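Long-range contact in colicin B (Escherichia coli, PDB 1RH1), which kills Escherichia coli and closely related bacteria by forming channels that depolarize the cytoplasmic membrane and dissipate cellular energy: residues I139-T144 and V286-S291. Sequence-based numbering, arbitrary orientation.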
loop_
_atom_site.group_PDB
_atom_site.type_symbol
_atom_site.label_atom_id
_atom_site.label_comp_id
_atom_site.label_asym_id
_atom_site.label_seq_id
_atom_site.Cartn_x
_atom_site.Cartn_y
_atom_site.Cartn_z
ATOM N N ILE A 139 -10.731 6.037 -28.641
ATOM C CA ILE A 139 -11.867 5.313 -28.115
ATOM C C ILE A 139 -11.688 5.341 -26.602
ATOM O O ILE A 139 -10.575 5.530 -26.091
ATOM C CB ILE A 139 -11.843 3.856 -28.660
ATOM C CG1 ILE A 139 -12.014 3.854 -30.165
ATOM C CG2 ILE A 139 -12.977 3.033 -28.077
ATOM C CD1 ILE A 139 -10.668 3.716 -30.892
ATOM N N ARG A 140 -12.812 5.191 -25.884
ATOM C CA ARG A 140 -12.844 5.076 -24.430
ATOM C C ARG A 140 -14.068 4.285 -23.933
ATOM O O ARG A 140 -15.199 4.537 -24.320
ATOM C CB ARG A 140 -12.799 6.478 -23.882
ATOM C CG ARG A 140 -11.958 6.345 -22.665
ATOM C CD ARG A 140 -10.686 7.154 -22.572
ATOM N NE ARG A 140 -9.727 6.839 -23.599
ATOM C CZ ARG A 140 -8.478 7.294 -23.513
ATOM N NH1 ARG A 140 -8.080 8.039 -22.480
ATOM N NH2 ARG A 140 -7.623 7.049 -24.497
ATOM N N LEU A 141 -13.907 3.221 -23.150
ATOM C CA LEU A 141 -15.020 2.441 -22.614
ATOM C C LEU A 141 -15.564 3.104 -21.372
ATOM O O LEU A 141 -14.849 3.271 -20.388
ATOM C CB LEU A 141 -14.569 1.054 -22.237
ATOM C CG LEU A 141 -14.074 0.187 -23.358
ATOM C CD1 LEU A 141 -13.479 -1.036 -22.778
ATOM C CD2 LEU A 141 -15.209 -0.230 -24.265
ATOM N N MET A 142 -16.820 3.512 -21.385
ATOM C CA MET A 142 -17.363 4.180 -20.236
ATOM C C MET A 142 -18.436 3.329 -19.603
ATOM O O MET A 142 -19.211 2.658 -20.278
ATOM C CB MET A 142 -17.924 5.534 -20.653
ATOM C CG MET A 142 -16.856 6.532 -21.059
ATOM S SD MET A 142 -17.428 8.166 -21.563
ATOM C CE MET A 142 -15.820 8.834 -21.766
ATOM N N VAL A 143 -18.445 3.352 -18.267
ATOM C CA VAL A 143 -19.408 2.624 -17.438
ATOM C C VAL A 143 -19.989 3.616 -16.468
ATOM O O VAL A 143 -19.311 4.492 -15.938
ATOM C CB VAL A 143 -18.832 1.520 -16.533
ATOM C CG1 VAL A 143 -19.829 0.381 -16.536
ATOM C CG2 VAL A 143 -17.455 1.052 -16.982
ATOM N N THR A 144 -21.260 3.434 -16.184
ATOM C CA THR A 144 -21.975 4.365 -15.348
ATOM C C THR A 144 -22.633 3.674 -14.180
ATOM O O THR A 144 -22.949 2.487 -14.237
ATOM C CB THR A 144 -22.906 5.064 -16.362
ATOM O OG1 THR A 144 -22.181 6.268 -16.552
ATOM C CG2 THR A 144 -24.349 5.342 -16.008
ATOM N N VAL A 286 -12.293 3.995 -19.255
ATOM C CA VAL A 286 -11.125 3.155 -19.487
ATOM C C VAL A 286 -10.584 3.131 -20.910
ATOM O O VAL A 286 -11.309 3.208 -21.886
ATOM C CB VAL A 286 -11.514 1.732 -19.003
ATOM C CG1 VAL A 286 -10.500 0.653 -19.345
ATOM C CG2 VAL A 286 -11.605 1.809 -17.492
ATOM N N GLU A 287 -9.280 2.941 -21.013
ATOM C CA GLU A 287 -8.543 2.801 -22.255
ATOM C C GLU A 287 -8.224 1.338 -22.602
ATOM O O GLU A 287 -7.446 0.681 -21.901
ATOM C CB GLU A 287 -7.286 3.602 -22.094
ATOM C CG GLU A 287 -6.368 3.617 -23.291
ATOM C CD GLU A 287 -5.102 4.391 -22.999
ATOM O OE1 GLU A 287 -4.802 5.312 -23.759
ATOM O OE2 GLU A 287 -4.429 4.078 -22.012
ATOM N N ILE A 288 -8.828 0.806 -23.681
ATOM C CA ILE A 288 -8.618 -0.553 -24.193
ATOM C C ILE A 288 -7.145 -0.602 -24.637
ATOM O O ILE A 288 -6.778 0.104 -25.578
ATOM C CB ILE A 288 -9.528 -0.896 -25.446
ATOM C CG1 ILE A 288 -10.567 0.183 -25.709
ATOM C CG2 ILE A 288 -10.271 -2.190 -25.227
ATOM C CD1 ILE A 288 -9.986 1.470 -26.398
ATOM N N LEU A 289 -6.264 -1.357 -23.939
ATOM C CA LEU A 289 -4.833 -1.508 -24.236
ATOM C C LEU A 289 -4.583 -2.538 -25.341
ATOM O O LEU A 289 -5.261 -3.564 -25.439
ATOM C CB LEU A 289 -4.105 -1.918 -22.935
ATOM C CG LEU A 289 -3.274 -0.961 -22.046
ATOM C CD1 LEU A 289 -4.050 0.213 -21.495
ATOM C CD2 LEU A 289 -2.869 -1.727 -20.824
ATOM N N ASP A 290 -3.600 -2.262 -26.206
ATOM C CA ASP A 290 -3.235 -3.139 -27.327
ATOM C C ASP A 290 -2.236 -4.221 -26.961
ATOM O O ASP A 290 -1.575 -4.110 -25.935
ATOM C CB ASP A 290 -2.664 -2.315 -28.508
ATOM C CG ASP A 290 -1.512 -1.349 -28.240
ATOM O OD1 ASP A 290 -1.555 -0.603 -27.252
ATOM O OD2 ASP A 290 -0.581 -1.323 -29.054
ATOM N N SER A 291 -2.083 -5.261 -27.781
ATOM C CA SER A 291 -1.218 -6.401 -27.496
ATOM C C SER A 291 0.171 -6.317 -26.898
ATOM O O SER A 291 0.582 -7.221 -26.170
ATOM C CB SER A 291 -1.093 -7.206 -28.743
ATOM O OG SER A 291 -1.944 -8.320 -28.530
#
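Leu-141 and Val-286 form an antiparallel hydrogen-bonded pair at the end of strand 281-286, where the chain leaves the mixed β-sheet for the long helix 291-340. Leu-141 N donates to Val-286 O and Val-286 N to Leu-141 O, both at 2.9 Å; the second bond is the straighter, 169° at the hydrogen against 150°. Val-286 O also receives a CA-H...O contact from Arg-140, whose CG lies 3.3 Å from the same oxygen. Beyond this ladder rung residues 287-290 continue as a loop, and contact passes to side chains. On the face of the sheet that carries Leu-141 and Val-286, Ile-288 CD1 reaches Ile-139 CG2 at 3.8 Å, while Ile-288 CG2 approaches Leu-141 CD1 at 4.2 Å. Ile-288 crosses both aliphatic chains at about a right angle, and Arg-71 of the adjoining strand 70-73 touches all three. Arg-140 and Glu-287 run side by side and point the same way. Arg-140 bends at chi2 and chi3, and its NE bonds back to Ile-139 O at 2.9 Å, with that oxygen close to the guanidinium plane, which helps fix the turn of the group. Glu-287 CB then lies over the centre of one guanidinium face. Arg-140 NH2 and Glu-287 OE1 make a long salt bridge of 3.4 Å, with guanidinium and carboxylate planes 65° apart. The other carboxylate oxygen, OE2, hydrogen-bonds Ser-24 OG, so the buried acid ties the end of strand 281-286 to the last residue of the TonB box. In the N-terminal domain's mixed β-sheet, strands 70-73, 139-146, 281-286 and 266-271 follow one another, all neighbours antiparallel; the contact is an antiparallel bridge ending an inner strand, beside the exit to the helix that leads toward the pore-forming domain.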